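Local atomic coordinates of glycoside Hydrolase (Bacteroides uniformis, PDB entry 5TA0), a protein that probably hydrolyses agarose chains as a gut bacterial glycoside hydrolase of family GH86, and binds neoagarooctaose. Residues A[48-52]-A[413-417]; A[43-47]-A[77-81]; A[355-359]-A[435-439]. All blocks are in the same frame, centred on the assembly; numbering follows the deposited sequence. Where two conformers were deposited one is given.

Contact 1 (A[48-52]-A[413-417]); sequences FINFH and FYQLW. With AAL (3,6-anhydro-alpha-L-galactopyranose), chain C; EDO (1,2-ethanediol), chain O.
I49 fits both of its branches against the end of helix 411-416, and this is the tightly packed half of the contact. CG2 comes in at the edge of the Y414 ring, 3.7 Å from Y414 CD2, the two side chains sliding past each other in opposite directions. The longer branch, with CG1 anti to the carbonyl carbon (chi1 -51°), carries CD1 across W417; I49 CD1 lies 3.8 Å from W417 CB and 4.1 Å from F413 CZ. The three aromatic residues also pack on one another: W417 CD1 lies over the rim of one F413 face, and F413 CD2 sits over the centre of the Y414 ring.

The other half is polar and looser. Y414 OH donates to N50 O at 2.7 Å, meeting the carbonyl from 43° above its plane, and F51 CB lies beside the same hydroxyl, 3.3 Å from Y414 OH. A 1,2-ethanediol, probably from the crystallisation liquor, occupies this side: its O1 donates to Y414 OH at 3.0 Å and rests over the F413 face opposite W417; the diol is also hydrogen-bonded to T350 of helix 340-358. The N50 side chain turns to P46 O and A367 O instead. Farther along the chain H52 points into the glycan pocket, its CE1 3.4 Å from C6 of the 3,6-anhydrogalactose, with NE2 bonded to R83.

Apolar packing at I49 is thus joined to a single phenol bond that ties helix 411-416 to N50 O, two residues before H52 of the glycan pocket; the diol suggests that the hydroxyl can also accept a bond.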
ATOM      1  N   PHE A  48       4.144  -8.138   1.847  1.00  7.35           N
ATOM      2  CA  PHE A  48       2.941  -8.088   1.007  1.00  7.26           C
ATOM      3  C   PHE A  48       1.786  -8.997   1.404  1.00  7.28           C
ATOM      4  O   PHE A  48       0.610  -8.593   1.240  1.00  7.65           O
ATOM      5  CB  PHE A  48       3.300  -8.376  -0.449  1.00  7.63           C
ATOM      6  CG  PHE A  48       4.128  -7.310  -1.097  1.00  7.68           C
ATOM      7  CD1 PHE A  48       3.700  -5.983  -1.136  1.00  7.88           C
ATOM      8  CD2 PHE A  48       5.348  -7.626  -1.680  1.00  8.05           C
ATOM      9  CE1 PHE A  48       4.467  -5.009  -1.765  1.00  8.28           C
ATOM     10  CE2 PHE A  48       6.114  -6.647  -2.303  1.00  8.34           C
ATOM     11  CZ  PHE A  48       5.675  -5.343  -2.338  1.00  8.50           C
ATOM     12  N   ILE A  49       2.063 -10.209   1.857  1.00  7.15           N
ATOM     13  CA  ILE A  49       0.982 -11.169   2.193  1.00  6.94           C
ATOM     14  C   ILE A  49       0.807 -11.163   3.702  1.00  6.64           C
ATOM     15  O   ILE A  49       1.375 -11.961   4.449  1.00  7.20           O
ATOM     16  CB  ILE A  49       1.239 -12.570   1.660  1.00  7.43           C
ATOM     17  CG1 ILE A  49       1.595 -12.523   0.165  1.00  7.48           C
ATOM     18  CG2 ILE A  49       0.022 -13.456   1.957  1.00  7.75           C
ATOM     19  CD1 ILE A  49       0.572 -11.880  -0.747  1.00  7.30           C
ATOM     20  N   ASN A  50      -0.002 -10.209   4.152  1.00  6.60           N
ATOM     21  CA  ASN A  50      -0.128  -9.912   5.550  1.00  6.71           C
ATOM     22  C   ASN A  50      -1.522  -9.344   5.824  1.00  6.71           C
ATOM     23  O   ASN A  50      -2.316  -9.157   4.885  1.00  7.18           O
ATOM     24  CB  ASN A  50       0.993  -8.967   5.989  1.00  6.72           C
ATOM     25  CG  ASN A  50       0.968  -7.686   5.193  1.00  6.76           C
ATOM     26  OD1 ASN A  50      -0.092  -7.031   5.132  1.00  7.12           O
ATOM     27  ND2 ASN A  50       2.074  -7.315   4.560  1.00  6.41           N
ATOM     28  N   PHE A  51      -1.837  -9.082   7.097  1.00  6.74           N
ATOM     29  CA  PHE A  51      -3.095  -8.429   7.462  1.00  6.92           C
ATOM     30  C   PHE A  51      -2.951  -7.691   8.780  1.00  6.75           C
ATOM     31  O   PHE A  51      -1.910  -7.794   9.469  1.00  7.14           O
ATOM     32  CB  PHE A  51      -4.304  -9.384   7.427  1.00  7.18           C
ATOM     33  CG  PHE A  51      -4.403 -10.394   8.553  1.00  7.46           C
ATOM     34  CD1 PHE A  51      -5.538 -10.460   9.359  1.00  7.68           C
ATOM     35  CD2 PHE A  51      -3.416 -11.352   8.754  1.00  8.22           C
ATOM     36  CE1 PHE A  51      -5.684 -11.452  10.328  1.00  8.08           C
ATOM     37  CE2 PHE A  51      -3.555 -12.326   9.744  1.00  8.24           C
ATOM     38  CZ  PHE A  51      -4.675 -12.368  10.536  1.00  8.18           C
ATOM     39  N   HIS A  52      -3.986  -6.904   9.092  1.00  6.59           N
ATOM     40  CA  HIS A  52      -3.937  -5.920  10.184  1.00  6.67           C
ATOM     41  C   HIS A  52      -4.357  -6.603  11.473  1.00  6.83           C
ATOM     42  O   HIS A  52      -5.468  -6.411  11.956  1.00  7.04           O
ATOM     43  CB  HIS A  52      -4.846  -4.739   9.823  1.00  6.92           C
ATOM     44  CG  HIS A  52      -4.686  -3.533  10.699  1.00  7.02           C
ATOM     45  ND1 HIS A  52      -4.880  -3.550  12.064  1.00  7.13           N
ATOM     46  CD2 HIS A  52      -4.313  -2.271  10.395  1.00  7.20           C
ATOM     47  CE1 HIS A  52      -4.661  -2.343  12.556  1.00  7.39           C
ATOM     48  NE2 HIS A  52      -4.343  -1.550  11.557  1.00  7.35           N
ATOM     49  N   PHE A 413      -8.338 -14.172  -0.753  1.00  8.76           N
ATOM     50  CA  PHE A 413      -7.077 -13.498  -1.113  1.00  8.29           C
ATOM     51  C   PHE A 413      -5.862 -14.359  -0.742  1.00  7.84           C
ATOM     52  O   PHE A 413      -4.959 -14.537  -1.538  1.00  7.74           O
ATOM     53  CB  PHE A 413      -6.986 -12.139  -0.413  1.00  8.50           C
ATOM     54  CG  PHE A 413      -5.662 -11.442  -0.599  1.00  9.08           C
ATOM     55  CD1 PHE A 413      -5.384 -10.703  -1.733  1.00  9.16           C
ATOM     56  CD2 PHE A 413      -4.685 -11.541   0.371  1.00  9.65           C
ATOM     57  CE1 PHE A 413      -4.158 -10.099  -1.899  1.00  9.82           C
ATOM     58  CE2 PHE A 413      -3.450 -10.921   0.218  1.00 10.05           C
ATOM     59  CZ  PHE A 413      -3.198 -10.198  -0.917  1.00  9.71           C
ATOM     60  N   TYR A 414      -5.868 -14.903   0.469  1.00  8.07           N
ATOM     61  CA  TYR A 414      -4.731 -15.682   0.959  1.00  8.44           C
ATOM     62  C   TYR A 414      -4.665 -17.060   0.302  1.00  8.73           C
ATOM     63  O   TYR A 414      -3.589 -17.608   0.118  1.00  9.38           O
ATOM     64  CB  TYR A 414      -4.726 -15.724   2.506  1.00  8.20           C
ATOM     65  CG  TYR A 414      -4.701 -14.313   3.041  1.00  8.16           C
ATOM     66  CD1 TYR A 414      -5.872 -13.637   3.375  1.00  8.30           C
ATOM     67  CD2 TYR A 414      -3.509 -13.606   3.106  1.00  8.20           C
ATOM     68  CE1 TYR A 414      -5.846 -12.313   3.797  1.00  8.51           C
ATOM     69  CE2 TYR A 414      -3.452 -12.283   3.529  1.00  7.96           C
ATOM     70  CZ  TYR A 414      -4.628 -11.626   3.867  1.00  8.13           C
ATOM     71  OH  TYR A 414      -4.637 -10.296   4.237  1.00  8.11           O
ATOM     72  N   GLN A 415      -5.823 -17.598  -0.096  1.00  8.92           N
ATOM     73  CA  GLN A 415      -5.875 -18.812  -0.883  1.00  9.22           C
ATOM     74  C   GLN A 415      -5.305 -18.573  -2.279  1.00  9.20           C
ATOM     75  O   GLN A 415      -4.514 -19.379  -2.801  1.00 10.11           O
ATOM     76  CB  GLN A 415      -7.319 -19.350  -0.946  1.00  9.53           C
ATOM     77  CG  GLN A 415      -7.780 -19.866   0.397  1.00 10.33           C
ATOM     78  CD  GLN A 415      -9.267 -20.094   0.521  1.00 11.44           C
ATOM     79  OE1 GLN A 415     -10.080 -19.477  -0.153  1.00 12.13           O
ATOM     80  NE2 GLN A 415      -9.621 -20.969   1.448  1.00 12.90           N
ATOM     81  N   LEU A 416      -5.642 -17.446  -2.873  1.00  8.83           N
ATOM     82  CA  LEU A 416      -5.155 -17.109  -4.203  1.00  8.67           C
ATOM     83  C   LEU A 416      -3.633 -16.977  -4.231  1.00  8.70           C
ATOM     84  O   LEU A 416      -2.990 -17.457  -5.163  1.00  9.01           O
ATOM     85  CB  LEU A 416      -5.807 -15.816  -4.692  1.00  8.74           C
ATOM     86  CG  LEU A 416      -5.381 -15.222  -6.025  1.00  8.69           C
ATOM     87  CD1 LEU A 416      -5.760 -16.138  -7.173  1.00  8.73           C
ATOM     88  CD2 LEU A 416      -6.001 -13.850  -6.202  1.00  8.80           C
ATOM     89  N   TRP A 417      -3.083 -16.313  -3.214  1.00  8.41           N
ATOM     90  CA  TRP A 417      -1.643 -16.021  -3.159  1.00  8.17           C
ATOM     91  C   TRP A 417      -0.841 -17.090  -2.422  1.00  8.81           C
ATOM     92  O   TRP A 417       0.356 -16.927  -2.190  1.00  8.58           O
ATOM     93  CB  TRP A 417      -1.421 -14.623  -2.522  1.00  8.13           C
ATOM     94  CG  TRP A 417      -1.786 -13.516  -3.468  1.00  7.88           C
ATOM     95  CD1 TRP A 417      -3.041 -12.947  -3.647  1.00  7.81           C
ATOM     96  CD2 TRP A 417      -0.924 -12.850  -4.405  1.00  7.75           C
ATOM     97  NE1 TRP A 417      -2.990 -12.004  -4.622  1.00  7.97           N
ATOM     98  CE2 TRP A 417      -1.707 -11.921  -5.108  1.00  7.72           C
ATOM     99  CE3 TRP A 417       0.438 -12.946  -4.716  1.00  7.59           C
ATOM    100  CZ2 TRP A 417      -1.166 -11.081  -6.092  1.00  7.95           C
ATOM    101  CZ3 TRP A 417       0.966 -12.105  -5.674  1.00  7.97           C
ATOM    102  CH2 TRP A 417       0.180 -11.201  -6.356  1.00  7.80           C
TER
HETATM  103  C1  AAL C   4      -8.369   2.117  12.229  1.00 20.10           C
HETATM  104  C2  AAL C   4      -7.420   2.713  13.289  1.00 20.27           C
HETATM  105  C3  AAL C   4      -7.000   1.681  14.324  1.00 18.78           C
HETATM  106  C4  AAL C   4      -8.228   1.000  14.886  1.00 19.38           C
HETATM  107  C5  AAL C   4      -8.626   0.174  13.704  1.00 19.71           C
HETATM  108  C6  AAL C   4      -7.308  -0.372  13.254  1.00 19.87           C
HETATM  109  O2  AAL C   4      -8.050   3.787  13.995  1.00 20.69           O
HETATM  110  O3  AAL C   4      -6.339   0.608  13.644  1.00 19.35           O
HETATM  111  O4  AAL C   4      -7.828   0.126  15.962  1.00 19.76           O
HETATM  112  O5  AAL C   4      -9.152   1.001  12.662  1.00 19.87           O
HETATM  113  C1  EDO O 712      -7.531  -9.242   2.483  1.00 21.36           C
HETATM  114  O1  EDO O 712      -6.243  -9.173   1.949  1.00 20.26           O
HETATM  115  C2  EDO O 712      -8.420  -8.897   1.314  1.00 20.45           C
HETATM  116  O2  EDO O 712      -8.606  -7.488   1.404  1.00 18.30           O

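Contact 2 (A[43-47]-A[77-81]); sequences FNRPK and YDVYV
Two helix ends meet where the first parallel strands of the barrel begin: R45 opens helix 45-48, and D78 is the positive-phi C-prime residue of the Schellman motif that ends helix 69-76. N44 caps the start of helix 45-48, its OD1 accepting from K47 N.

R45 reaches over to D78 with a chain bent at chi3 (64°), which turns the guanidinium toward the carbonyls at the helix end. The straightest of its bonds to D78 runs from R45 NH2 to D78 O, 2.8 Å at 161°, with the acceptor close to the guanidinium plane. R45 NE adds a salt bridge to D78 OD2 at 2.9 Å, weak as a hydrogen bond because the angle closes to 127°; the guanidinium and carboxylate planes are nearly parallel but not shared. A water held by R45 NH2 passes on a bond to Y77 O, and NH1 goes the other way, to W417 O and V420 O. A leucine in place of R45 would probably leave the D78 carboxylate without its charge partner and the carbonyls of D78, W417 and V420 without this shared donor.

Beside this polar grip the packing is a CH-pi contact. P46 lies alongside Y80 and sets CG over the ring centre, 3.8 Å from the centroid of the Y80 ring, while P46 CA stands 3.6 Å from Y80 CG over the same face. The R45 methylene CB reaches the ring rim, 4.1 Å from Y80 CE1.

Strand 80-84 runs parallel to strand 50-51 as its neighbour, with helix 69-76 in the connection between them, so the contact belongs to a beta-alpha-beta crossover of the kind from which (alpha/beta) barrels are built.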
ATOM      1  N   PHE A  43      10.173 -11.982  -4.452  1.00  9.90           N
ATOM      2  CA  PHE A  43       8.908 -11.632  -3.805  1.00  9.78           C
ATOM      3  C   PHE A  43       9.137 -11.621  -2.310  1.00  9.91           C
ATOM      4  O   PHE A  43       9.821 -12.486  -1.772  1.00 13.10           O
ATOM      5  CB  PHE A  43       7.814 -12.659  -4.147  1.00  9.37           C
ATOM      6  CG  PHE A  43       6.424 -12.247  -3.742  1.00  9.11           C
ATOM      7  CD1 PHE A  43       5.899 -11.015  -4.132  1.00  9.79           C
ATOM      8  CD2 PHE A  43       5.647 -13.085  -2.947  1.00  9.31           C
ATOM      9  CE1 PHE A  43       4.604 -10.654  -3.779  1.00  9.84           C
ATOM     10  CE2 PHE A  43       4.366 -12.708  -2.589  1.00  9.30           C
ATOM     11  CZ  PHE A  43       3.846 -11.512  -3.014  1.00  9.61           C
ATOM     12  N   ASN A  44       8.592 -10.630  -1.638  1.00  9.20           N
ATOM     13  CA  ASN A  44       8.740 -10.491  -0.197  1.00  8.87           C
ATOM     14  C   ASN A  44       7.393 -10.794   0.460  1.00  8.92           C
ATOM     15  O   ASN A  44       6.519  -9.904   0.565  1.00  8.72           O
ATOM     16  CB  ASN A  44       9.233  -9.074   0.091  1.00  9.19           C
ATOM     17  CG  ASN A  44       9.633  -8.877   1.529  1.00  9.33           C
ATOM     18  OD1 ASN A  44       9.059  -9.445   2.449  1.00  9.39           O
ATOM     19  ND2 ASN A  44      10.633  -8.026   1.738  1.00  9.63           N
ATOM     20  N   ARG A  45       7.183 -12.037   0.871  1.00  8.43           N
ATOM     21  CA  ARG A  45       5.890 -12.410   1.455  1.00  8.61           C
ATOM     22  C   ARG A  45       5.554 -11.619   2.719  1.00  8.19           C
ATOM     23  O   ARG A  45       4.459 -11.128   2.843  1.00  8.58           O
ATOM     24  CB  ARG A  45       5.738 -13.922   1.682  1.00  8.63           C
ATOM     25  CG  ARG A  45       5.621 -14.742   0.425  1.00  8.91           C
ATOM     26  CD  ARG A  45       5.273 -16.180   0.734  1.00  9.17           C
ATOM     27  NE  ARG A  45       3.962 -16.360   1.360  1.00  8.65           N
ATOM     28  CZ  ARG A  45       2.795 -16.435   0.718  1.00  8.74           C
ATOM     29  NH1 ARG A  45       2.718 -16.330  -0.616  1.00  8.91           N
ATOM     30  NH2 ARG A  45       1.682 -16.628   1.435  1.00  8.79           N
ATOM     31  N   PRO A  46       6.492 -11.439   3.658  1.00  7.73           N
ATOM     32  CA  PRO A  46       6.132 -10.636   4.831  1.00  7.82           C
ATOM     33  C   PRO A  46       5.688  -9.211   4.514  1.00  8.03           C
ATOM     34  O   PRO A  46       4.744  -8.702   5.157  1.00  8.06           O
ATOM     35  CB  PRO A  46       7.413 -10.674   5.680  1.00  7.86           C
ATOM     36  CG  PRO A  46       8.042 -11.988   5.289  1.00  7.90           C
ATOM     37  CD  PRO A  46       7.802 -12.105   3.841  1.00  7.71           C
ATOM     38  N   LYS A  47       6.329  -8.574   3.543  0.50  8.00           N
ATOM     39  CA  LYS A  47       5.994  -7.213   3.154  0.50  8.15           C
ATOM     40  C   LYS A  47       4.618  -7.077   2.507  0.50  7.75           C
ATOM     41  O   LYS A  47       4.015  -6.006   2.595  0.50  7.31           O
ATOM     42  CB  LYS A  47       7.043  -6.687   2.167  0.50  8.78           C
ATOM     43  CG  LYS A  47       7.067  -5.186   2.041  0.50  9.15           C
ATOM     44  CD  LYS A  47       8.405  -4.745   1.474  0.50  9.22           C
ATOM     45  CE  LYS A  47       8.545  -5.042  -0.011  0.50  9.03           C
ATOM     46  NZ  LYS A  47       9.783  -4.451  -0.612  0.50  8.91           N
ATOM     47  N   TYR A  77      -1.381 -21.004   5.465  1.00 10.78           N
ATOM     48  CA  TYR A  77      -1.392 -20.084   4.322  1.00 10.26           C
ATOM     49  C   TYR A  77      -0.133 -19.211   4.229  1.00  9.49           C
ATOM     50  O   TYR A  77       0.065 -18.542   3.210  1.00  9.90           O
ATOM     51  CB  TYR A  77      -2.655 -19.243   4.326  1.00 10.41           C
ATOM     52  CG  TYR A  77      -3.900 -20.050   4.001  1.00 11.11           C
ATOM     53  CD1 TYR A  77      -4.087 -20.604   2.735  1.00 12.07           C
ATOM     54  CD2 TYR A  77      -4.885 -20.248   4.957  1.00 11.92           C
ATOM     55  CE1 TYR A  77      -5.223 -21.354   2.456  1.00 12.12           C
ATOM     56  CE2 TYR A  77      -6.033 -20.973   4.671  1.00 13.05           C
ATOM     57  CZ  TYR A  77      -6.190 -21.518   3.426  1.00 12.77           C
ATOM     58  OH  TYR A  77      -7.334 -22.260   3.140  1.00 14.76           O
ATOM     59  N   ASP A  78       0.719 -19.245   5.267  1.00  8.92           N
ATOM     60  CA  ASP A  78       1.973 -18.448   5.318  1.00  9.12           C
ATOM     61  C   ASP A  78       1.667 -16.956   5.180  1.00  8.40           C
ATOM     62  O   ASP A  78       2.048 -16.283   4.216  1.00  8.79           O
ATOM     63  CB  ASP A  78       2.993 -18.904   4.278  1.00  9.59           C
ATOM     64  CG  ASP A  78       4.379 -18.356   4.536  1.00 10.81           C
ATOM     65  OD1 ASP A  78       4.844 -18.482   5.670  1.00 11.75           O
ATOM     66  OD2 ASP A  78       5.025 -17.867   3.612  1.00 12.37           O
ATOM     67  N   VAL A  79       0.978 -16.470   6.206  1.00  7.97           N
ATOM     68  CA  VAL A  79       0.461 -15.111   6.254  1.00  8.18           C
ATOM     69  C   VAL A  79       1.104 -14.371   7.412  1.00  7.88           C
ATOM     70  O   VAL A  79       1.191 -14.916   8.507  1.00  8.65           O
ATOM     71  CB  VAL A  79      -1.072 -15.091   6.398  1.00  8.65           C
ATOM     72  CG1 VAL A  79      -1.602 -13.661   6.457  1.00  8.80           C
ATOM     73  CG2 VAL A  79      -1.725 -15.862   5.258  1.00  8.97           C
ATOM     74  N   TYR A  80       1.500 -13.122   7.176  1.00  7.27           N
ATOM     75  CA  TYR A  80       2.269 -12.350   8.152  1.00  7.16           C
ATOM     76  C   TYR A  80       1.427 -11.244   8.811  1.00  7.01           C
ATOM     77  O   TYR A  80       0.330 -10.896   8.349  1.00  7.08           O
ATOM     78  CB  TYR A  80       3.545 -11.797   7.463  1.00  7.59           C
ATOM     79  CG  TYR A  80       4.415 -12.957   7.021  1.00  8.17           C
ATOM     80  CD1 TYR A  80       4.145 -13.692   5.856  1.00  8.48           C
ATOM     81  CD2 TYR A  80       5.474 -13.381   7.822  1.00  8.48           C
ATOM     82  CE1 TYR A  80       4.909 -14.819   5.544  1.00  9.06           C
ATOM     83  CE2 TYR A  80       6.232 -14.502   7.500  1.00  9.03           C
ATOM     84  CZ  TYR A  80       5.936 -15.208   6.378  1.00  9.59           C
ATOM     85  OH  TYR A  80       6.676 -16.353   6.078  1.00 12.28           O
ATOM     86  N   VAL A  81       1.951 -10.713   9.896  1.00  7.09           N
ATOM     87  CA  VAL A  81       1.327  -9.620  10.650  1.00  7.13           C
ATOM     88  C   VAL A  81       2.429  -8.612  10.971  1.00  7.11           C
ATOM     89  O   VAL A  81       3.608  -8.954  10.856  1.00  7.46           O
ATOM     90  CB  VAL A  81       0.598 -10.116  11.913  1.00  7.52           C
ATOM     91  CG1 VAL A  81      -0.539 -11.055  11.541  1.00  7.44           C
ATOM     92  CG2 VAL A  81       1.542 -10.798  12.871  1.00  8.02           C
TER
HETATM   93  O   HOH W   1      -1.132 -16.892   1.231  1.00  8.87           O
HETATM   94  O   HOH W   2       5.399  -8.679   7.872  1.00 10.43           O

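Contact 3 (A[355-359]-A[435-439]); sequences MQFME and MCDAY
Bends at chi3 bring the methionine ends of M358 (66°) and M435 (-70°) into the interface between helix 340-358 and strand 434-441. The methyl of M358 rests against both a carboxylate and a ring: M358 CE is 3.4 Å from D437 OD2 and 3.5 Å from Y439 CE2. From the strand side M435 reaches back across Q356 at about a right angle, its SD 3.4 Å from Q356 CG, and its CE lies 4.0 Å from M355 CB. M355 CE lies against the backbone of C436 and D437 in the conformer described, so this touch is less certain. The Q356 amide, still beside M435, is bonded to E301 and G297.

No direct hydrogen bond joins the segments; two waters do it. One donates to M355 O and to D437 OD2, the other to M358 O and to Y439 OH. Within the strand Y439 OH donates to D437 OD2 at 2.6 Å, and OD1 takes A438 N and the salt bridge of R424.

A buried carboxylate is therefore well supplied with donors and probably stays ionised, while the methionine side chains supply the apolar packing between barrel helix and beta-sandwich strand.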
ATOM      1  N   MET A 355      -0.514  -5.532  -6.830  0.87  7.61           N
ATOM      2  CA  MET A 355       0.327  -5.619  -8.034  0.87  8.01           C
ATOM      3  C   MET A 355       1.113  -4.314  -8.268  0.87  7.65           C
ATOM      4  O   MET A 355       2.305  -4.325  -8.624  0.87  7.59           O
ATOM      5  CB  MET A 355      -0.537  -5.941  -9.258  0.87  8.89           C
ATOM      6  CG  MET A 355      -1.134  -7.339  -9.227  0.87 10.06           C
ATOM      7  SD  MET A 355       0.047  -8.638  -9.541  0.87 11.43           S
ATOM      8  CE  MET A 355       0.247  -8.581 -11.335  0.87  9.98           C
ATOM      9  N   GLN A 356       0.463  -3.180  -8.040  1.00  7.31           N
ATOM     10  CA  GLN A 356       1.110  -1.881  -8.244  1.00  7.24           C
ATOM     11  C   GLN A 356       2.185  -1.637  -7.199  1.00  7.00           C
ATOM     12  O   GLN A 356       3.259  -1.157  -7.551  1.00  7.47           O
ATOM     13  CB  GLN A 356       0.079  -0.754  -8.316  1.00  7.37           C
ATOM     14  CG  GLN A 356      -0.879  -0.981  -9.501  1.00  7.71           C
ATOM     15  CD  GLN A 356      -1.889   0.101  -9.752  1.00  8.39           C
ATOM     16  OE1 GLN A 356      -3.109  -0.159  -9.764  1.00  9.40           O
ATOM     17  NE2 GLN A 356      -1.409   1.308 -10.017  1.00  8.61           N
ATOM     18  N   PHE A 357       1.984  -2.081  -5.960  1.00  6.78           N
ATOM     19  CA  PHE A 357       3.042  -1.944  -4.938  1.00  6.79           C
ATOM     20  C   PHE A 357       4.227  -2.858  -5.251  1.00  7.26           C
ATOM     21  O   PHE A 357       5.383  -2.442  -5.066  1.00  7.68           O
ATOM     22  CB  PHE A 357       2.530  -2.254  -3.530  1.00  6.63           C
ATOM     23  CG  PHE A 357       1.367  -1.383  -3.089  1.00  6.38           C
ATOM     24  CD1 PHE A 357       1.328   0.001  -3.349  1.00  6.61           C
ATOM     25  CD2 PHE A 357       0.323  -1.961  -2.398  1.00  6.63           C
ATOM     26  CE1 PHE A 357       0.256   0.778  -2.932  1.00  6.63           C
ATOM     27  CE2 PHE A 357      -0.719  -1.193  -1.973  1.00  6.88           C
ATOM     28  CZ  PHE A 357      -0.768   0.162  -2.252  1.00  6.77           C
ATOM     29  N   MET A 358       3.944  -4.029  -5.795  1.00  7.13           N
ATOM     30  CA  MET A 358       5.012  -4.985  -6.177  1.00  7.83           C
ATOM     31  C   MET A 358       5.915  -4.377  -7.248  1.00  8.64           C
ATOM     32  O   MET A 358       7.125  -4.667  -7.274  1.00  8.73           O
ATOM     33  CB  MET A 358       4.382  -6.296  -6.645  1.00  8.13           C
ATOM     34  CG  MET A 358       3.852  -7.146  -5.499  1.00  8.09           C
ATOM     35  SD  MET A 358       2.602  -8.385  -5.962  1.00  8.89           S
ATOM     36  CE  MET A 358       3.581  -9.459  -6.994  1.00  8.55           C
ATOM     37  N   GLU A 359       5.371  -3.533  -8.115  1.00  8.84           N
ATOM     38  CA  GLU A 359       6.175  -2.839  -9.120  1.00 10.51           C
ATOM     39  C   GLU A 359       7.164  -1.860  -8.525  1.00 11.04           C
ATOM     40  O   GLU A 359       8.069  -1.456  -9.249  1.00 11.80           O
ATOM     41  CB  GLU A 359       5.327  -2.059 -10.109  1.00 11.47           C
ATOM     42  CG  GLU A 359       4.457  -2.891 -10.985  1.00 12.68           C
ATOM     43  CD  GLU A 359       3.602  -2.051 -11.899  1.00 13.87           C
ATOM     44  OE1 GLU A 359       4.121  -1.084 -12.503  1.00 14.79           O
ATOM     45  OE2 GLU A 359       2.423  -2.382 -12.005  1.00 14.93           O
ATOM     46  N   MET A 435      -2.318  -5.991 -15.752  1.00  9.82           N
ATOM     47  CA  MET A 435      -1.035  -5.984 -15.046  1.00  9.64           C
ATOM     48  C   MET A 435      -0.564  -7.407 -14.870  1.00  9.46           C
ATOM     49  O   MET A 435      -1.367  -8.312 -14.657  1.00  9.79           O
ATOM     50  CB  MET A 435      -1.191  -5.297 -13.691  1.00  9.62           C
ATOM     51  CG  MET A 435      -1.574  -3.841 -13.809  1.00  9.58           C
ATOM     52  SD  MET A 435      -1.558  -2.928 -12.260  1.00  9.93           S
ATOM     53  CE  MET A 435      -2.975  -3.680 -11.433  1.00  9.80           C
ATOM     54  N   CYS A 436       0.737  -7.621 -14.988  0.53  9.39           N
ATOM     55  CA  CYS A 436       1.275  -8.952 -14.861  0.53  9.60           C
ATOM     56  C   CYS A 436       2.588  -8.941 -14.121  0.53  9.28           C
ATOM     57  O   CYS A 436       3.288  -7.951 -14.091  0.53  9.46           O
ATOM     58  CB  CYS A 436       1.439  -9.618 -16.233  0.53 10.30           C
ATOM     59  SG  CYS A 436       2.330  -8.646 -17.473  0.53 10.90           S
ATOM     60  N   ASP A 437       2.875 -10.071 -13.493  1.00  9.08           N
ATOM     61  CA  ASP A 437       4.135 -10.260 -12.747  1.00  8.65           C
ATOM     62  C   ASP A 437       4.370 -11.763 -12.620  1.00  8.51           C
ATOM     63  O   ASP A 437       3.458 -12.579 -12.856  1.00  9.05           O
ATOM     64  CB  ASP A 437       4.041  -9.549 -11.369  1.00  8.27           C
ATOM     65  CG  ASP A 437       5.386  -9.111 -10.809  1.00  8.61           C
ATOM     66  OD1 ASP A 437       6.461  -9.416 -11.369  1.00  8.44           O
ATOM     67  OD2 ASP A 437       5.335  -8.454  -9.742  1.00  8.79           O
ATOM     68  N   ALA A 438       5.591 -12.158 -12.267  1.00  8.36           N
ATOM     69  CA  ALA A 438       5.905 -13.578 -12.140  1.00  8.51           C
ATOM     70  C   ALA A 438       7.107 -13.815 -11.269  1.00  8.57           C
ATOM     71  O   ALA A 438       8.023 -12.982 -11.229  1.00  8.18           O
ATOM     72  CB  ALA A 438       6.137 -14.198 -13.504  1.00  8.94           C
ATOM     73  N   TYR A 439       7.097 -14.961 -10.588  1.00  8.25           N
ATOM     74  CA  TYR A 439       8.134 -15.347  -9.615  1.00  8.46           C
ATOM     75  C   TYR A 439       8.445 -16.829  -9.767  1.00  8.88           C
ATOM     76  O   TYR A 439       7.529 -17.658  -9.898  1.00  9.44           O
ATOM     77  CB  TYR A 439       7.709 -14.991  -8.157  1.00  8.34           C
ATOM     78  CG  TYR A 439       7.458 -13.501  -8.013  1.00  8.21           C
ATOM     79  CD1 TYR A 439       8.502 -12.659  -7.650  1.00  8.18           C
ATOM     80  CD2 TYR A 439       6.247 -12.932  -8.353  1.00  8.18           C
ATOM     81  CE1 TYR A 439       8.339 -11.280  -7.592  1.00  8.37           C
ATOM     82  CE2 TYR A 439       6.073 -11.556  -8.312  1.00  8.20           C
ATOM     83  CZ  TYR A 439       7.119 -10.735  -7.935  1.00  8.21           C
ATOM     84  OH  TYR A 439       6.998  -9.364  -7.909  1.00  8.30           O
TER
HETATM   85  O   HOH W   3       3.482  -6.352 -10.213  1.00  9.85           O
HETATM   86  O   HOH W   4       7.907  -7.377  -6.259  1.00 11.62           O

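Contacts 1 and 2 lie together, their centres about 7 Å apart; contact 3 is about 14 Å from contact 1 and 15 Å from contact 2, again between centres. Along the chain 43-47 and 48-52 are consecutive, then come 77-81, 355-359, 413-417 and 435-439, so contact 1 interleaves with both others while contact 2 closes before contact 3 opens. Strands 50-51 and 80-84 are neighbours in the parallel barrel sheet, joined by I49 O to Y80 N. W417 and F48 pack on the helix end of contact 3, and F43 touches M358 and Y439. Together the contacts run from the glycan-binding barrel to the mixed sheet that holds strand 434-441, within the beta-sandwich part.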